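Local atomic coordinates of UL37 (Suid herpesvirus 1, PDB entry 5J2Z), a protein that is a tegument protein of an alphaherpesvirus that probably guides retrograde axonal transport and so promotes neuroinvasion, the calcium-bound chain here being its N-terminal half. Residues W78-D83 with M174-D179; D359-L364 with G410-A415; A219-H224 with T346-D351. The protein carries 5 engineered substitutions. All coordinates share one frame; numbering follows the deposited sequence.

Contact 1: residues W78-D83 with M174-D179. With CA (calcium ion), chain G; CA (calcium ion), chain C; CA (calcium ion), chain B; ACT (acetate ion), chain V.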
loop_
_atom_site.group_PDB
_atom_site.type_symbol
_atom_site.label_atom_id
_atom_site.label_comp_id
_atom_site.label_asym_id
_atom_site.label_seq_id
_atom_site.Cartn_x
_atom_site.Cartn_y
_atom_site.Cartn_z
ATOM N N TRP A 78 -11.140 11.289 15.594
ATOM C CA TRP A 78 -11.309 11.506 14.169
ATOM C C TRP A 78 -10.087 12.178 13.557
ATOM O O TRP A 78 -9.714 11.882 12.416
ATOM C CB TRP A 78 -12.555 12.351 13.934
ATOM C CG TRP A 78 -13.279 12.047 12.661
ATOM C CD1 TRP A 78 -12.774 12.099 11.387
ATOM C CD2 TRP A 78 -14.651 11.655 12.535
ATOM N NE1 TRP A 78 -13.749 11.757 10.479
ATOM C CE2 TRP A 78 -14.912 11.486 11.154
ATOM C CE3 TRP A 78 -15.688 11.429 13.455
ATOM C CZ2 TRP A 78 -16.166 11.097 10.672
ATOM C CZ3 TRP A 78 -16.931 11.049 12.978
ATOM C CH2 TRP A 78 -17.161 10.887 11.594
ATOM N N ARG A 79 -9.464 13.096 14.293
ATOM C CA ARG A 79 -8.341 13.884 13.800
ATOM C C ARG A 79 -7.033 13.509 14.488
ATOM O O ARG A 79 -6.089 14.305 14.513
ATOM C CB ARG A 79 -8.623 15.373 13.979
ATOM C CG ARG A 79 -9.280 16.041 12.792
ATOM C CD ARG A 79 -9.856 17.375 13.222
ATOM N NE ARG A 79 -10.841 17.188 14.284
ATOM C CZ ARG A 79 -11.506 18.181 14.866
ATOM N NH1 ARG A 79 -11.274 19.430 14.490
ATOM N NH2 ARG A 79 -12.398 17.927 15.820
ATOM N N LEU A 80 -6.965 12.314 15.050
ATOM C CA LEU A 80 -5.779 11.890 15.768
ATOM C C LEU A 80 -4.692 11.484 14.777
ATOM O O LEU A 80 -4.948 10.708 13.853
ATOM C CB LEU A 80 -6.133 10.721 16.686
ATOM C CG LEU A 80 -5.001 10.216 17.566
ATOM C CD1 LEU A 80 -5.241 10.685 18.989
ATOM C CD2 LEU A 80 -4.890 8.701 17.484
ATOM N N ARG A 81 -3.486 12.009 14.974
ATOM C CA ARG A 81 -2.313 11.663 14.174
ATOM C C ARG A 81 -1.409 10.758 15.007
ATOM O O ARG A 81 -0.881 11.184 16.036
ATOM C CB ARG A 81 -1.579 12.933 13.732
ATOM C CG ARG A 81 -0.163 12.717 13.222
ATOM C CD ARG A 81 0.654 14.011 13.284
ATOM N NE ARG A 81 -0.078 15.142 12.724
ATOM C CZ ARG A 81 0.075 16.403 13.117
ATOM N NH1 ARG A 81 0.937 16.702 14.081
ATOM N NH2 ARG A 81 -0.645 17.363 12.551
ATOM N N HIS A 82 -1.237 9.516 14.565
ATOM C CA HIS A 82 -0.491 8.503 15.297
ATOM C C HIS A 82 0.741 8.058 14.516
ATOM O O HIS A 82 0.673 7.846 13.305
ATOM C CB HIS A 82 -1.377 7.283 15.577
ATOM C CG HIS A 82 -0.690 6.195 16.343
ATOM N ND1 HIS A 82 0.021 6.431 17.503
ATOM C CD2 HIS A 82 -0.611 4.863 16.118
ATOM C CE1 HIS A 82 0.514 5.292 17.954
ATOM N NE2 HIS A 82 0.138 4.325 17.136
ATOM N N ASP A 83 1.849 7.877 15.230
ATOM C CA ASP A 83 3.102 7.360 14.681
ATOM C C ASP A 83 3.055 5.832 14.708
ATOM O O ASP A 83 3.305 5.212 15.742
ATOM C CB ASP A 83 4.266 7.901 15.500
ATOM C CG ASP A 83 5.623 7.377 15.035
ATOM O OD1 ASP A 83 5.677 6.415 14.237
ATOM O OD2 ASP A 83 6.644 7.929 15.482
ATOM N N MET A 174 -11.289 8.339 9.886
ATOM C CA MET A 174 -10.373 8.880 10.881
ATOM C C MET A 174 -8.933 8.800 10.371
ATOM O O MET A 174 -8.539 7.838 9.701
ATOM C CB MET A 174 -10.541 8.137 12.207
ATOM C CG MET A 174 -11.982 8.237 12.727
ATOM S SD MET A 174 -12.319 7.549 14.358
ATOM C CE MET A 174 -14.062 7.913 14.492
ATOM N N ASP A 175 -8.152 9.841 10.675
ATOM C CA ASP A 175 -6.798 9.940 10.137
ATOM C C ASP A 175 -5.925 8.760 10.570
ATOM O O ASP A 175 -5.213 8.176 9.746
ATOM C CB ASP A 175 -6.159 11.268 10.554
ATOM C CG ASP A 175 -6.949 12.502 10.069
ATOM O OD1 ASP A 175 -7.824 12.362 9.192
ATOM O OD2 ASP A 175 -6.688 13.628 10.569
ATOM N N PHE A 176 -5.968 8.382 11.859
ATOM C CA PHE A 176 -5.086 7.309 12.312
ATOM C C PHE A 176 -5.441 5.982 11.651
ATOM O O PHE A 176 -4.575 5.112 11.518
ATOM C CB PHE A 176 -5.098 7.187 13.849
ATOM C CG PHE A 176 -6.330 6.515 14.414
ATOM C CD1 PHE A 176 -7.476 7.253 14.688
ATOM C CD2 PHE A 176 -6.334 5.155 14.684
ATOM C CE1 PHE A 176 -8.620 6.649 15.193
ATOM C CE2 PHE A 176 -7.475 4.540 15.189
ATOM C CZ PHE A 176 -8.624 5.291 15.447
ATOM N N VAL A 177 -6.692 5.805 11.218
ATOM C CA VAL A 177 -7.057 4.586 10.500
ATOM C C VAL A 177 -6.470 4.606 9.097
ATOM O O VAL A 177 -5.875 3.624 8.633
ATOM C CB VAL A 177 -8.586 4.417 10.456
ATOM C CG1 VAL A 177 -8.940 3.300 9.513
ATOM C CG2 VAL A 177 -9.098 4.102 11.817
ATOM N N GLN A 178 -6.641 5.727 8.399
ATOM C CA GLN A 178 -6.131 5.847 7.042
ATOM C C GLN A 178 -4.607 5.740 7.010
ATOM O O GLN A 178 -4.030 5.120 6.103
ATOM C CB GLN A 178 -6.625 7.166 6.445
ATOM C CG GLN A 178 -8.119 7.133 6.118
ATOM C CD GLN A 178 -8.435 6.109 5.037
ATOM O OE1 GLN A 178 -7.771 6.051 4.002
ATOM N NE2 GLN A 178 -9.439 5.288 5.279
ATOM N N ASP A 179 -3.937 6.318 8.006
ATOM C CA ASP A 179 -2.487 6.201 8.062
ATOM C C ASP A 179 -2.057 4.762 8.326
ATOM O O ASP A 179 -0.989 4.346 7.870
ATOM C CB ASP A 179 -1.943 7.146 9.138
ATOM C CG ASP A 179 -0.484 7.509 8.923
ATOM O OD1 ASP A 179 -0.032 7.621 7.758
ATOM O OD2 ASP A 179 0.213 7.711 9.938
HETATM CA CA CA G . 1.696 8.912 11.239
HETATM CA CA CA C . 8.296 7.154 13.644
HETATM CA CA CA B . 7.870 7.864 17.652
HETATM C C ACT V . -1.018 10.444 10.398
HETATM O O ACT V . 0.148 10.927 10.405
HETATM O OXT ACT V . -1.263 9.506 11.203
HETATM C CH3 ACT V . -2.088 10.952 9.473
HETATM O O HOH W 1 6.499 9.693 18.234
#
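Trp-78 and Met-174 meet as an aromatic plate and a thioether chain laid across it at about a right angle. The CG of Met-174 stands over the face of the five-membered ring of Trp-78, 4.2 Å from its centroid and only 16° off the ring normal, a CH-pi contact. Because chi1 of Met-174 (-58°) keeps CG beside the backbone N and the chain runs extended beyond it, CE reaches the six-membered part of the same face, 4.0 Å from CE3 of Trp-78; the sulfur sits more obliquely, in a Met-aromatic contact. Trp-78 O accepts from Asp-175 N, the amide that follows Met-174, at 3.1 Å. The bond ties the first turn of helix 175-188, for which Met-174 is the N-cap, to the loop that follows helix 63-78. Phe-176 turns its CB toward that loop, where CD2 of Leu-80 packs at 3.9 Å from Phe-176 CB, with Leu-91 of helix 89-98 touching both side chains. The carboxylate of Asp-175 is taken up by salt bridges to Arg-476 and Arg-36. One turn on, the two segments share a calcium ion, bound by His-82 O at 2.5 Å and Asp-179 OD2 at 2.3 Å; an oxygen of an acetate, probably from the crystallisation liquor, also binds, and two further ligand atoms come from elsewhere in the structure.

Contact 2: residues D359-L364 with G410-A415; sequences DRAPRL and GDVTAA. With CA (calcium ion), chain F.
Pro-362 O accepts a weak bond from Leu-364 N at 3.3 Å within its own loop, and across the contact the CB of Ala-415 lies 3.5 Å from the same Pro-362 O. Ala-415 O in turn lies 3.6 Å from CD1 of Leu-364. The shortest polar bonds stand at the start of 359-364, where both carboxylate oxygens of Asp-359 chelate a calcium ion, OD2 at 2.5 Å and OD1 at 2.8 Å. That ion belongs to the loop 359-364 and not to the joint between the segments, which is made by small apolar groups. Ala-415 has the largest share of it. Its methyl points at the other loop and is received by Pro-362, whose CB is 4.1 Å from Ala-415 CB, and more distantly by the methyl of Ala-361. The peptide before Pro-362 is cis, a turn that probably helps Ala-361 and Leu-364 both face 410-415. With chi1 at -57°, the CG of Leu-364 stays beside its own backbone N, and the branch ending in CD1 lies against the carbonyl of Ala-415. Val-412 completes the patch from three residues earlier in the chain: its CG1 touches the CB of Ala-361 at 4.1 Å. The loop 359-364 joins helix 347-358 to helix 366-385, while 410-415 follows helix 405-409 and leads towards helix 422-431. Helix 347-358 backs both, its Val-357 touching Leu-364 and its Leu-358 touching Val-412, in a region built of helices without strands.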
loop_
_atom_site.group_PDB
_atom_site.type_symbol
_atom_site.label_atom_id
_atom_site.label_comp_id
_atom_site.label_asym_id
_atom_site.label_seq_id
_atom_site.Cartn_x
_atom_site.Cartn_y
_atom_site.Cartn_z
ATOM N N ASP A 359 13.512 2.470 -27.473
ATOM C CA ASP A 359 14.569 2.987 -28.325
ATOM C C ASP A 359 14.316 2.646 -29.792
ATOM O O ASP A 359 14.753 3.385 -30.685
ATOM C CB ASP A 359 15.920 2.440 -27.867
ATOM C CG ASP A 359 17.077 3.313 -28.294
ATOM O OD1 ASP A 359 16.881 4.545 -28.421
ATOM O OD2 ASP A 359 18.188 2.772 -28.493
ATOM N N ARG A 360 13.609 1.545 -30.061
ATOM C CA ARG A 360 13.230 1.192 -31.428
ATOM C C ARG A 360 11.988 1.935 -31.927
ATOM O O ARG A 360 11.627 1.788 -33.096
ATOM C CB ARG A 360 12.984 -0.322 -31.533
ATOM C CG ARG A 360 14.208 -1.199 -31.271
ATOM C CD ARG A 360 15.298 -0.927 -32.304
ATOM N NE ARG A 360 16.213 -2.066 -32.474
ATOM C CZ ARG A 360 15.990 -3.122 -33.263
ATOM N NH1 ARG A 360 14.875 -3.221 -33.968
ATOM N NH2 ARG A 360 16.891 -4.088 -33.347
ATOM N N ALA A 361 11.306 2.699 -31.081
ATOM C CA ALA A 361 10.077 3.353 -31.507
ATOM C C ALA A 361 10.453 4.516 -32.382
ATOM O O ALA A 361 11.520 5.096 -32.198
ATOM C CB ALA A 361 9.262 3.821 -30.322
ATOM N N PRO A 362 9.562 4.893 -33.313
ATOM C CA PRO A 362 8.211 4.330 -33.501
ATOM C C PRO A 362 8.032 3.078 -34.399
ATOM O O PRO A 362 6.891 2.620 -34.546
ATOM C CB PRO A 362 7.452 5.501 -34.130
ATOM C CG PRO A 362 8.489 6.303 -34.844
ATOM C CD PRO A 362 9.764 6.147 -34.070
ATOM N N ARG A 363 9.097 2.532 -34.992
ATOM C CA ARG A 363 8.957 1.431 -35.952
ATOM C C ARG A 363 9.257 0.111 -35.250
ATOM O O ARG A 363 10.347 -0.453 -35.341
ATOM C CB ARG A 363 9.849 1.655 -37.169
ATOM C CG ARG A 363 9.490 2.908 -37.931
ATOM C CD ARG A 363 10.183 2.964 -39.295
ATOM N NE ARG A 363 9.757 1.822 -40.090
ATOM C CZ ARG A 363 8.869 1.878 -41.071
ATOM N NH1 ARG A 363 8.333 3.034 -41.416
ATOM N NH2 ARG A 363 8.533 0.776 -41.706
ATOM N N LEU A 364 8.241 -0.388 -34.547
ATOM C CA LEU A 364 8.274 -1.645 -33.816
ATOM C C LEU A 364 7.568 -2.734 -34.604
ATOM O O LEU A 364 6.568 -2.476 -35.282
ATOM C CB LEU A 364 7.575 -1.494 -32.460
ATOM C CG LEU A 364 8.015 -0.436 -31.446
ATOM C CD1 LEU A 364 7.220 -0.568 -30.161
ATOM C CD2 LEU A 364 9.512 -0.540 -31.174
ATOM N N GLY A 410 2.431 9.056 -23.951
ATOM C CA GLY A 410 1.568 9.577 -25.000
ATOM C C GLY A 410 2.181 9.463 -26.387
ATOM O O GLY A 410 1.473 9.262 -27.376
ATOM N N ASP A 411 3.501 9.555 -26.478
ATOM C CA ASP A 411 4.182 9.613 -27.763
ATOM C C ASP A 411 4.471 8.238 -28.368
ATOM O O ASP A 411 4.862 8.166 -29.536
ATOM C CB ASP A 411 5.498 10.411 -27.618
ATOM C CG ASP A 411 6.383 9.920 -26.443
ATOM O OD1 ASP A 411 5.866 9.269 -25.497
ATOM O OD2 ASP A 411 7.610 10.203 -26.468
ATOM N N VAL A 412 4.280 7.147 -27.625
ATOM C CA VAL A 412 4.669 5.824 -28.096
ATOM C C VAL A 412 3.539 4.805 -28.037
ATOM O O VAL A 412 3.760 3.640 -28.380
ATOM C CB VAL A 412 5.903 5.300 -27.330
ATOM C CG1 VAL A 412 7.133 6.104 -27.709
ATOM C CG2 VAL A 412 5.668 5.340 -25.805
ATOM N N THR A 413 2.327 5.199 -27.638
ATOM C CA THR A 413 1.261 4.204 -27.524
ATOM C C THR A 413 0.834 3.689 -28.890
ATOM O O THR A 413 0.621 2.483 -29.057
ATOM C CB THR A 413 0.056 4.763 -26.770
ATOM O OG1 THR A 413 -0.276 6.048 -27.292
ATOM C CG2 THR A 413 0.366 4.873 -25.302
ATOM N N ALA A 414 0.689 4.579 -29.873
ATOM C CA ALA A 414 0.399 4.118 -31.227
ATOM C C ALA A 414 1.473 3.152 -31.712
ATOM O O ALA A 414 1.163 2.111 -32.303
ATOM C CB ALA A 414 0.268 5.305 -32.178
ATOM N N ALA A 415 2.742 3.466 -31.446
ATOM C CA ALA A 415 3.822 2.588 -31.880
ATOM C C ALA A 415 3.744 1.229 -31.209
ATOM O O ALA A 415 4.165 0.227 -31.796
ATOM C CB ALA A 415 5.185 3.228 -31.596
HETATM CA CA CA F . 19.604 4.717 -28.961
#

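Contact 3: residues A219-H224 with T346-D351; sequences ADEFFH and TRRHCD. With CA (calcium ion), chain I.
The guanidinium of Arg-348 and the carboxylate of Asp-220 are turned 27° from each other, and Asp-220 OD2 comes to the guanidinium obliquely, 3.3 Å from Arg-348 NH2, in a salt bridge. The strongest partner of Asp-220 is Arg-277, and Arg-264 also forms a salt bridge with it, so Arg-348 adds a third arginine to one carboxylate. Within 346-351, the ring of His-349 has Thr-346 OG1 over one face, offset toward the rim. The carboxylate of Glu-221 lies against the start of helix 347-358. Its OE2 accepts from Arg-348 N at 3.0 Å, met nearly along the C-O axis, while a water donates weakly to its OE1 and accepts from Arg-347 N. A bend at chi2 (135°) brings the acid to this first turn. Thr-346 is the N-cap, its OG1 accepting weakly from His-349 N, and the glutamate from helix 208-223 thus supplements the helix's own cap; an acid here would probably also be favoured by the helix dipole. The two short helical segments run at 125° with axes 11.3 Å apart, a gap bridged largely by Glu-221 and Arg-348. Beyond the contact, Asp-351 OD1 binds a calcium ion at 2.2 Å.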
loop_
_atom_site.group_PDB
_atom_site.type_symbol
_atom_site.label_atom_id
_atom_site.label_comp_id
_atom_site.label_asym_id
_atom_site.label_seq_id
_atom_site.Cartn_x
_atom_site.Cartn_y
_atom_site.Cartn_z
ATOM N N ALA A 219 18.458 -12.169 -5.491
ATOM C CA ALA A 219 19.600 -11.600 -4.776
ATOM C C ALA A 219 19.711 -10.100 -5.011
ATOM O O ALA A 219 19.972 -9.337 -4.072
ATOM C CB ALA A 219 20.889 -12.302 -5.190
ATOM N N ASP A 220 19.464 -9.649 -6.246
ATOM C CA ASP A 220 19.647 -8.233 -6.555
ATOM C C ASP A 220 18.482 -7.365 -6.083
ATOM O O ASP A 220 18.699 -6.236 -5.629
ATOM C CB ASP A 220 19.863 -8.043 -8.053
ATOM C CG ASP A 220 21.191 -8.623 -8.539
ATOM O OD1 ASP A 220 22.093 -8.891 -7.703
ATOM O OD2 ASP A 220 21.325 -8.803 -9.772
ATOM N N GLU A 221 17.241 -7.848 -6.187
ATOM C CA GLU A 221 16.119 -7.001 -5.785
ATOM C C GLU A 221 15.913 -6.986 -4.282
ATOM O O GLU A 221 15.518 -5.963 -3.727
ATOM C CB GLU A 221 14.829 -7.448 -6.453
ATOM C CG GLU A 221 14.232 -6.406 -7.357
ATOM C CD GLU A 221 13.785 -7.023 -8.657
ATOM O OE1 GLU A 221 13.348 -8.200 -8.597
ATOM O OE2 GLU A 221 13.893 -6.352 -9.718
ATOM N N PHE A 222 16.152 -8.095 -3.605
ATOM C CA PHE A 222 15.696 -8.205 -2.236
ATOM C C PHE A 222 16.797 -8.459 -1.217
ATOM O O PHE A 222 16.529 -8.339 -0.020
ATOM C CB PHE A 222 14.625 -9.306 -2.121
ATOM C CG PHE A 222 13.393 -9.045 -2.957
ATOM C CD1 PHE A 222 12.423 -8.140 -2.532
ATOM C CD2 PHE A 222 13.210 -9.696 -4.168
ATOM C CE1 PHE A 222 11.310 -7.887 -3.303
ATOM C CE2 PHE A 222 12.095 -9.451 -4.946
ATOM C CZ PHE A 222 11.146 -8.545 -4.515
ATOM N N PHE A 223 18.019 -8.789 -1.635
ATOM C CA PHE A 223 19.091 -9.059 -0.686
ATOM C C PHE A 223 20.314 -8.168 -0.833
ATOM O O PHE A 223 21.072 -8.054 0.132
ATOM C CB PHE A 223 19.528 -10.529 -0.775
ATOM C CG PHE A 223 18.520 -11.474 -0.206
ATOM C CD1 PHE A 223 17.471 -11.944 -0.983
ATOM C CD2 PHE A 223 18.578 -11.843 1.131
ATOM C CE1 PHE A 223 16.506 -12.807 -0.436
ATOM C CE2 PHE A 223 17.630 -12.697 1.674
ATOM C CZ PHE A 223 16.589 -13.174 0.886
ATOM N N HIS A 224 20.515 -7.518 -1.984
ATOM C CA HIS A 224 21.668 -6.645 -2.178
ATOM C C HIS A 224 22.930 -7.355 -1.713
ATOM O O HIS A 224 23.426 -8.255 -2.393
ATOM C CB HIS A 224 21.506 -5.314 -1.432
ATOM C CG HIS A 224 20.256 -4.563 -1.778
ATOM N ND1 HIS A 224 19.694 -4.583 -3.037
ATOM C CD2 HIS A 224 19.453 -3.774 -1.021
ATOM C CE1 HIS A 224 18.601 -3.838 -3.042
ATOM N NE2 HIS A 224 18.433 -3.335 -1.831
ATOM N N THR A 346 10.484 -9.077 -13.732
ATOM C CA THR A 346 10.797 -8.411 -12.486
ATOM C C THR A 346 10.898 -6.902 -12.690
ATOM O O THR A 346 10.881 -6.381 -13.814
ATOM C CB THR A 346 12.115 -8.909 -11.944
ATOM O OG1 THR A 346 13.127 -8.515 -12.869
ATOM C CG2 THR A 346 12.084 -10.427 -11.786
ATOM N N ARG A 347 11.039 -6.201 -11.567
ATOM C CA ARG A 347 11.082 -4.745 -11.601
ATOM C C ARG A 347 12.247 -4.243 -12.456
ATOM O O ARG A 347 12.078 -3.333 -13.277
ATOM C CB ARG A 347 11.176 -4.204 -10.170
ATOM C CG ARG A 347 11.306 -2.688 -10.065
ATOM C CD ARG A 347 11.440 -2.238 -8.609
ATOM N NE ARG A 347 12.837 -2.100 -8.208
ATOM C CZ ARG A 347 13.385 -0.991 -7.708
ATOM N NH1 ARG A 347 12.652 0.108 -7.507
ATOM N NH2 ARG A 347 14.678 -0.988 -7.395
ATOM N N ARG A 348 13.434 -4.821 -12.278
ATOM C CA ARG A 348 14.587 -4.378 -13.057
ATOM C C ARG A 348 14.445 -4.739 -14.532
ATOM O O ARG A 348 14.785 -3.937 -15.406
ATOM C CB ARG A 348 15.862 -4.974 -12.477
ATOM C CG ARG A 348 16.752 -3.956 -11.843
ATOM C CD ARG A 348 17.983 -3.694 -12.712
ATOM N NE ARG A 348 18.987 -4.735 -12.530
ATOM C CZ ARG A 348 19.601 -4.984 -11.374
ATOM N NH1 ARG A 348 19.307 -4.269 -10.286
ATOM N NH2 ARG A 348 20.498 -5.961 -11.305
ATOM N N HIS A 349 13.944 -5.941 -14.828
ATOM C CA HIS A 349 13.788 -6.348 -16.222
ATOM C C HIS A 349 12.747 -5.511 -16.943
ATOM O O HIS A 349 12.897 -5.245 -18.139
ATOM C CB HIS A 349 13.424 -7.828 -16.310
ATOM C CG HIS A 349 14.515 -8.740 -15.849
ATOM N ND1 HIS A 349 14.384 -10.110 -15.837
ATOM C CD2 HIS A 349 15.765 -8.479 -15.399
ATOM C CE1 HIS A 349 15.504 -10.656 -15.395
ATOM N NE2 HIS A 349 16.357 -9.687 -15.118
ATOM N N CYS A 350 11.690 -5.091 -16.248
ATOM C CA CYS A 350 10.731 -4.179 -16.862
ATOM C C CYS A 350 11.402 -2.877 -17.252
ATOM O O CYS A 350 11.142 -2.321 -18.327
ATOM C CB CYS A 350 9.571 -3.901 -15.908
ATOM S SG CYS A 350 8.404 -5.245 -15.819
ATOM N N ASP A 351 12.280 -2.387 -16.391
ATOM C CA ASP A 351 12.944 -1.128 -16.659
ATOM C C ASP A 351 13.872 -1.245 -17.866
ATOM O O ASP A 351 13.883 -0.363 -18.731
ATOM C CB ASP A 351 13.704 -0.702 -15.417
ATOM C CG ASP A 351 14.221 0.687 -15.519
ATOM O OD1 ASP A 351 13.507 1.627 -15.088
ATOM O OD2 ASP A 351 15.343 0.832 -16.038
HETATM CA CA CA I . 11.747 2.935 -15.033
HETATM O O HOH W 2 10.450 -7.724 -8.906
HETATM O O HOH W 3 10.233 0.619 -15.678
#

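Overall arrangement
Contact 1 is the buried one, while contacts 2 and 3 lie at the surface, on the opposite side of the chain's centre from it. Contacts 2 and 3 are the nearer pair, about 9 Å apart at their nearest atoms, and share helix 347-358: contact 3 engages its first turn, and contact 2 includes the loop that leaves its end. Chemistry follows place. The buried contact combines aromatic and aliphatic packing with a backbone bond, contact 3 relies on a salt bridge and a carboxylate received by a first-turn helix amide, and contact 2 on small apolar groups between loops. Calcium accompanies all three, yet only in contact 1 does one ion join both segments.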